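Local structure of B- and T-lymphocyte attenuator (Mus musculus, 1XAU) at residues V14-T28 with Q103-R115. The protein serves as an inhibitory receptor on lymphocytes, binding the herpesvirus entry mediator TNFRSF14 and damping antigen receptor signalling through SHP-1 and SHP-2. Sequence-based numbering, arbitrary orientation.
Sequences VQLNIKRNSKHSAWT and QVINSHSVTIHVR. With CD (cadmium ion), chain C; CD (cadmium ion), chain B.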
loop_
_atom_site.group_PDB
_atom_site.type_symbol
_atom_site.label_atom_id
_atom_site.label_comp_id
_atom_site.label_asym_id
_atom_site.label_seq_id
_atom_site.Cartn_x
_atom_site.Cartn_y
_atom_site.Cartn_z
ATOM N N VAL A 14 -16.956 -1.382 -1.864
ATOM C CA VAL A 14 -15.501 -1.697 -1.951
ATOM C C VAL A 14 -14.774 -0.626 -1.153
ATOM O O VAL A 14 -15.024 0.567 -1.352
ATOM C CB VAL A 14 -14.992 -1.676 -3.419
ATOM C CG1 VAL A 14 -13.462 -1.719 -3.471
ATOM C CG2 VAL A 14 -15.580 -2.925 -4.208
ATOM N N GLN A 15 -13.910 -1.039 -0.231
ATOM C CA GLN A 15 -13.215 -0.043 0.562
ATOM C C GLN A 15 -11.745 -0.417 0.697
ATOM O O GLN A 15 -11.437 -1.593 0.768
ATOM C CB GLN A 15 -13.740 -0.031 1.986
ATOM C CG GLN A 15 -15.172 0.129 2.139
ATOM C CD GLN A 15 -15.540 0.362 3.598
ATOM O OE1 GLN A 15 -15.389 -0.533 4.470
ATOM N NE2 GLN A 15 -15.997 1.592 3.882
ATOM N N LEU A 16 -10.886 0.592 0.836
ATOM C CA LEU A 16 -9.430 0.357 1.078
ATOM C C LEU A 16 -9.271 0.894 2.507
ATOM O O LEU A 16 -9.543 2.079 2.792
ATOM C CB LEU A 16 -8.625 1.171 0.056
ATOM C CG LEU A 16 -8.908 0.811 -1.381
ATOM C CD1 LEU A 16 -7.972 1.628 -2.300
ATOM C CD2 LEU A 16 -8.683 -0.689 -1.636
ATOM N N ASN A 17 -8.880 -0.011 3.403
ATOM C CA ASN A 17 -8.898 0.264 4.808
ATOM C C ASN A 17 -7.609 0.431 5.619
ATOM O O ASN A 17 -7.483 -0.093 6.713
ATOM C CB ASN A 17 -9.825 -0.770 5.469
ATOM C CG ASN A 17 -11.318 -0.553 5.095
ATOM O OD1 ASN A 17 -11.715 0.549 4.745
ATOM N ND2 ASN A 17 -12.147 -1.600 5.213
ATOM N N ILE A 18 -6.649 1.161 5.078
ATOM C CA ILE A 18 -5.452 1.477 5.862
ATOM C C ILE A 18 -6.036 2.418 6.951
ATOM O O ILE A 18 -6.874 3.261 6.622
ATOM C CB ILE A 18 -4.490 2.259 4.968
ATOM C CG1 ILE A 18 -3.856 1.284 3.976
ATOM C CG2 ILE A 18 -3.406 3.037 5.807
ATOM C CD1 ILE A 18 -2.904 1.981 2.975
ATOM N N LYS A 19 -5.610 2.285 8.201
ATOM C CA LYS A 19 -6.103 3.196 9.255
ATOM C C LYS A 19 -5.597 4.599 9.082
ATOM O O LYS A 19 -4.449 4.789 8.671
ATOM C CB LYS A 19 -5.663 2.703 10.629
ATOM C CG LYS A 19 -6.646 1.695 11.226
ATOM C CD LYS A 19 -6.207 1.278 12.649
ATOM C CE LYS A 19 -7.086 1.951 13.711
ATOM N NZ LYS A 19 -8.592 1.666 13.482
ATOM N N ARG A 20 -6.425 5.577 9.437
ATOM C CA ARG A 20 -6.043 6.986 9.323
ATOM C C ARG A 20 -4.819 7.264 10.181
ATOM O O ARG A 20 -4.662 6.672 11.216
ATOM C CB ARG A 20 -7.184 7.881 9.798
ATOM C CG ARG A 20 -7.102 9.310 9.289
ATOM C CD ARG A 20 -8.107 10.184 10.082
ATOM N NE ARG A 20 -9.193 10.713 9.256
ATOM C CZ ARG A 20 -9.024 11.480 8.174
ATOM N NH1 ARG A 20 -7.788 11.810 7.783
ATOM N NH2 ARG A 20 -10.087 11.885 7.456
ATOM N N ASN A 21 -3.928 8.112 9.727
ATOM C CA ASN A 21 -2.785 8.438 10.586
ATOM C C ASN A 21 -1.875 7.242 10.825
ATOM O O ASN A 21 -1.213 7.185 11.830
ATOM C CB ASN A 21 -3.390 8.936 11.908
ATOM C CG ASN A 21 -2.360 9.240 12.980
ATOM O OD1 ASN A 21 -1.381 10.004 12.741
ATOM N ND2 ASN A 21 -2.576 8.664 14.207
ATOM N N SER A 22 -1.872 6.247 9.945
ATOM C CA SER A 22 -0.979 5.093 10.156
ATOM C C SER A 22 0.501 5.503 10.002
ATOM O O SER A 22 0.828 6.214 9.044
ATOM C CB SER A 22 -1.359 4.024 9.138
ATOM O OG SER A 22 -0.658 2.879 9.465
ATOM N N LYS A 23 1.404 5.088 10.901
ATOM C CA LYS A 23 2.834 5.500 10.771
ATOM C C LYS A 23 3.675 4.334 11.285
ATOM O O LYS A 23 3.279 3.731 12.307
ATOM C CB LYS A 23 3.119 6.720 11.675
ATOM C CG LYS A 23 2.242 7.936 11.245
ATOM C CD LYS A 23 2.096 9.033 12.362
ATOM C CE LYS A 23 1.522 8.426 13.673
ATOM N NZ LYS A 23 0.663 9.361 14.573
ATOM N N HIS A 24 4.775 4.008 10.588
ATOM C CA HIS A 24 5.657 2.940 11.018
ATOM C C HIS A 24 7.099 3.278 10.732
ATOM O O HIS A 24 7.388 4.026 9.804
ATOM C CB HIS A 24 5.303 1.567 10.316
ATOM C CG HIS A 24 4.019 0.983 10.809
ATOM N ND1 HIS A 24 3.922 0.391 12.045
ATOM C CD2 HIS A 24 2.753 1.044 10.307
ATOM C CE1 HIS A 24 2.651 0.105 12.295
ATOM N NE2 HIS A 24 1.925 0.487 11.253
ATOM N N SER A 25 8.015 2.715 11.518
ATOM C CA SER A 25 9.424 2.952 11.275
ATOM C C SER A 25 10.066 1.584 10.876
ATOM O O SER A 25 9.621 0.534 11.281
ATOM C CB SER A 25 10.121 3.527 12.534
ATOM O OG SER A 25 9.620 4.845 12.860
ATOM N N ALA A 26 11.134 1.635 10.117
ATOM C CA ALA A 26 11.796 0.453 9.649
ATOM C C ALA A 26 13.313 0.796 9.689
ATOM O O ALA A 26 13.710 1.971 9.902
ATOM C CB ALA A 26 11.373 0.185 8.225
ATOM N N TRP A 27 14.137 -0.222 9.493
ATOM C CA TRP A 27 15.594 -0.035 9.491
ATOM C C TRP A 27 16.084 -0.337 8.101
ATOM O O TRP A 27 15.648 -1.317 7.498
ATOM C CB TRP A 27 16.270 -1.064 10.419
ATOM C CG TRP A 27 15.942 -0.825 11.867
ATOM C CD1 TRP A 27 15.015 -1.468 12.608
ATOM C CD2 TRP A 27 16.467 0.219 12.686
ATOM N NE1 TRP A 27 14.913 -0.885 13.864
ATOM C CE2 TRP A 27 15.799 0.155 13.928
ATOM C CE3 TRP A 27 17.435 1.205 12.490
ATOM C CZ2 TRP A 27 16.073 1.047 14.985
ATOM C CZ3 TRP A 27 17.721 2.081 13.530
ATOM C CH2 TRP A 27 17.045 2.003 14.766
ATOM N N THR A 28 17.029 0.433 7.594
ATOM C CA THR A 28 17.525 0.155 6.280
ATOM C C THR A 28 18.082 -1.244 6.201
ATOM O O THR A 28 18.678 -1.725 7.182
ATOM C CB THR A 28 18.583 1.153 5.887
ATOM O OG1 THR A 28 18.936 0.853 4.543
ATOM C CG2 THR A 28 19.845 1.011 6.743
ATOM N N GLN A 103 -15.581 4.432 -10.518
ATOM C CA GLN A 103 -14.917 5.474 -9.761
ATOM C C GLN A 103 -13.601 5.079 -9.202
ATOM O O GLN A 103 -13.211 3.916 -9.245
ATOM C CB GLN A 103 -15.777 5.996 -8.603
ATOM C CG GLN A 103 -16.369 4.897 -7.824
ATOM C CD GLN A 103 -17.088 3.945 -8.759
ATOM O OE1 GLN A 103 -18.123 4.305 -9.372
ATOM N NE2 GLN A 103 -16.525 2.737 -8.925
ATOM N N VAL A 104 -12.946 6.101 -8.672
ATOM C CA VAL A 104 -11.639 5.971 -8.055
ATOM C C VAL A 104 -11.860 5.787 -6.571
ATOM O O VAL A 104 -12.623 6.550 -5.938
ATOM C CB VAL A 104 -10.811 7.249 -8.251
ATOM C CG1 VAL A 104 -9.438 7.102 -7.577
ATOM C CG2 VAL A 104 -10.678 7.521 -9.759
ATOM N N ILE A 105 -11.248 4.755 -6.000
ATOM C CA ILE A 105 -11.394 4.581 -4.592
ATOM C C ILE A 105 -9.982 4.787 -4.031
ATOM O O ILE A 105 -9.036 4.255 -4.594
ATOM C CB ILE A 105 -11.911 3.181 -4.277
ATOM C CG1 ILE A 105 -13.307 3.013 -4.928
ATOM C CG2 ILE A 105 -11.925 2.982 -2.776
ATOM C CD1 ILE A 105 -13.828 1.593 -4.878
ATOM N N ASN A 106 -9.853 5.522 -2.939
ATOM C CA ASN A 106 -8.526 5.787 -2.365
ATOM C C ASN A 106 -8.467 5.361 -0.910
ATOM O O ASN A 106 -9.497 5.001 -0.306
ATOM C CB ASN A 106 -8.202 7.275 -2.468
ATOM C CG ASN A 106 -7.905 7.720 -3.918
ATOM O OD1 ASN A 106 -8.638 8.509 -4.460
ATOM N ND2 ASN A 106 -6.839 7.210 -4.525
ATOM N N SER A 107 -7.276 5.403 -0.325
ATOM C CA SER A 107 -7.155 4.996 1.060
ATOM C C SER A 107 -6.480 6.103 1.789
ATOM O O SER A 107 -5.990 7.030 1.186
ATOM C CB SER A 107 -6.213 3.775 1.257
ATOM O OG SER A 107 -4.862 4.097 0.859
ATOM N N HIS A 108 -6.404 5.933 3.101
ATOM C CA HIS A 108 -5.664 6.846 3.905
ATOM C C HIS A 108 -4.158 6.470 3.665
ATOM O O HIS A 108 -3.849 5.386 3.135
ATOM C CB HIS A 108 -6.023 6.613 5.375
ATOM C CG HIS A 108 -7.381 7.153 5.732
ATOM N ND1 HIS A 108 -7.707 8.464 5.470
ATOM C CD2 HIS A 108 -8.507 6.569 6.221
ATOM C CE1 HIS A 108 -8.980 8.675 5.778
ATOM N NE2 HIS A 108 -9.484 7.543 6.234
ATOM N N SER A 109 -3.242 7.342 4.085
ATOM C CA SER A 109 -1.833 7.089 3.844
ATOM C C SER A 109 -1.162 6.433 5.056
ATOM O O SER A 109 -1.659 6.516 6.203
ATOM C CB SER A 109 -1.111 8.435 3.560
ATOM O OG SER A 109 -1.275 9.272 4.692
ATOM N N VAL A 110 -0.063 5.746 4.781
ATOM C CA VAL A 110 0.802 5.179 5.833
ATOM C C VAL A 110 2.139 5.857 5.613
ATOM O O VAL A 110 2.650 5.900 4.487
ATOM C CB VAL A 110 0.895 3.601 5.798
ATOM C CG1 VAL A 110 1.066 3.090 4.422
ATOM C CG2 VAL A 110 2.017 3.111 6.717
ATOM N N THR A 111 2.729 6.398 6.677
ATOM C CA THR A 111 4.009 7.106 6.530
ATOM C C THR A 111 5.070 6.163 7.058
ATOM O O THR A 111 4.904 5.643 8.182
ATOM C CB THR A 111 3.998 8.325 7.479
ATOM O OG1 THR A 111 3.012 9.225 6.990
ATOM C CG2 THR A 111 5.337 9.044 7.511
ATOM N N ILE A 112 6.130 5.929 6.277
ATOM C CA ILE A 112 7.212 5.029 6.736
ATOM C C ILE A 112 8.439 5.890 6.963
ATOM O O ILE A 112 8.801 6.708 6.111
ATOM C CB ILE A 112 7.566 3.988 5.613
ATOM C CG1 ILE A 112 6.279 3.212 5.296
ATOM C CG2 ILE A 112 8.760 3.062 6.054
ATOM C CD1 ILE A 112 5.599 2.690 6.570
ATOM N N HIS A 113 9.093 5.700 8.082
ATOM C CA HIS A 113 10.280 6.469 8.339
ATOM C C HIS A 113 11.376 5.392 8.402
ATOM O O HIS A 113 11.253 4.481 9.186
ATOM C CB HIS A 113 10.159 7.169 9.689
ATOM C CG HIS A 113 11.462 7.686 10.202
ATOM N ND1 HIS A 113 12.274 8.513 9.467
ATOM C CD2 HIS A 113 12.113 7.458 11.359
ATOM C CE1 HIS A 113 13.383 8.765 10.130
ATOM N NE2 HIS A 113 13.309 8.137 11.290
ATOM N N VAL A 114 12.421 5.525 7.601
ATOM C CA VAL A 114 13.493 4.507 7.562
ATOM C C VAL A 114 14.740 5.050 8.256
ATOM O O VAL A 114 15.236 6.138 7.908
ATOM C CB VAL A 114 13.805 4.180 6.124
ATOM C CG1 VAL A 114 14.865 3.016 6.060
ATOM C CG2 VAL A 114 12.496 3.715 5.372
ATOM N N ARG A 115 15.190 4.319 9.256
ATOM C CA ARG A 115 16.387 4.670 10.077
ATOM C C ARG A 115 17.654 3.929 9.618
ATOM O O ARG A 115 17.544 2.769 9.145
ATOM C CB ARG A 115 16.062 4.317 11.531
ATOM C CG ARG A 115 14.698 4.812 12.029
ATOM C CD ARG A 115 14.239 4.018 13.320
ATOM N NE ARG A 115 13.615 2.733 12.980
ATOM C CZ ARG A 115 12.855 2.014 13.807
ATOM N NH1 ARG A 115 12.621 2.461 15.049
ATOM N NH2 ARG A 115 12.318 0.834 13.397
HETATM CD CD CD C . 5.618 -0.308 13.403
HETATM CD CD CD B . -11.558 6.919 6.958
HETATM O O HOH W 1 -7.875 3.756 4.084
HETATM O O HOH W 2 -11.744 3.253 0.504
HETATM O O HOH W 3 -3.588 8.894 6.750
HETATM O O HOH W 4 0.249 8.466 7.600
HETATM O O HOH W 5 -12.434 8.964 5.522
HETATM O O HOH W 6 -11.499 8.312 8.640
HETATM O O HOH W 7 -13.536 6.843 8.380
HETATM O O HOH W 8 -11.051 5.658 8.126
HETATM O O HOH W 9 4.346 0.069 15.299
#
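His24 bonds through its backbone to both sides of Ile112, N to Thr111 O (2.9 Å) and O to His113 N, and the parallel pairing carries on past the strand ends to Thr28 N and Arg115 O. This exemplifies the sheet switch of V-type immunoglobulin domains, in which the A' strand 22-26 pairs in parallel with the G strand 103-114. Ala26 O accepts twice, from Arg115 N at 2.8 Å and, across the opposite face of its carbonyl plane, from Arg115 NE at 3.2 Å. A bend at chi3 (-82°) turns the guanidinium flat onto the Trp27 indole, planes 10° apart; Arg115 CD lies over the six-membered ring in a CH-pi contact, while Ser25 CB backs the other guanidinium face at 3.4 Å from CZ. Before Ser22 the strands part and one water joins Leu16 O and Ile18 O to His108 N. Arg20 CG sits over the His108 imidazole, whose NE2 binds a cadmium ion at 2.3 Å; His24 ND1 holds a second. Apolar contacts are Val14 CG1 on Ile105 CD1 (3.6 Å) and Leu16 CG on Ile105 CG2. The short A strand 15-16 joins the opposing sheet beside 32-39, whereas 22-26 edges the sheet of 103-114 and 92-100; Ala26 and Ile112 face Phe32 inside the sandwich.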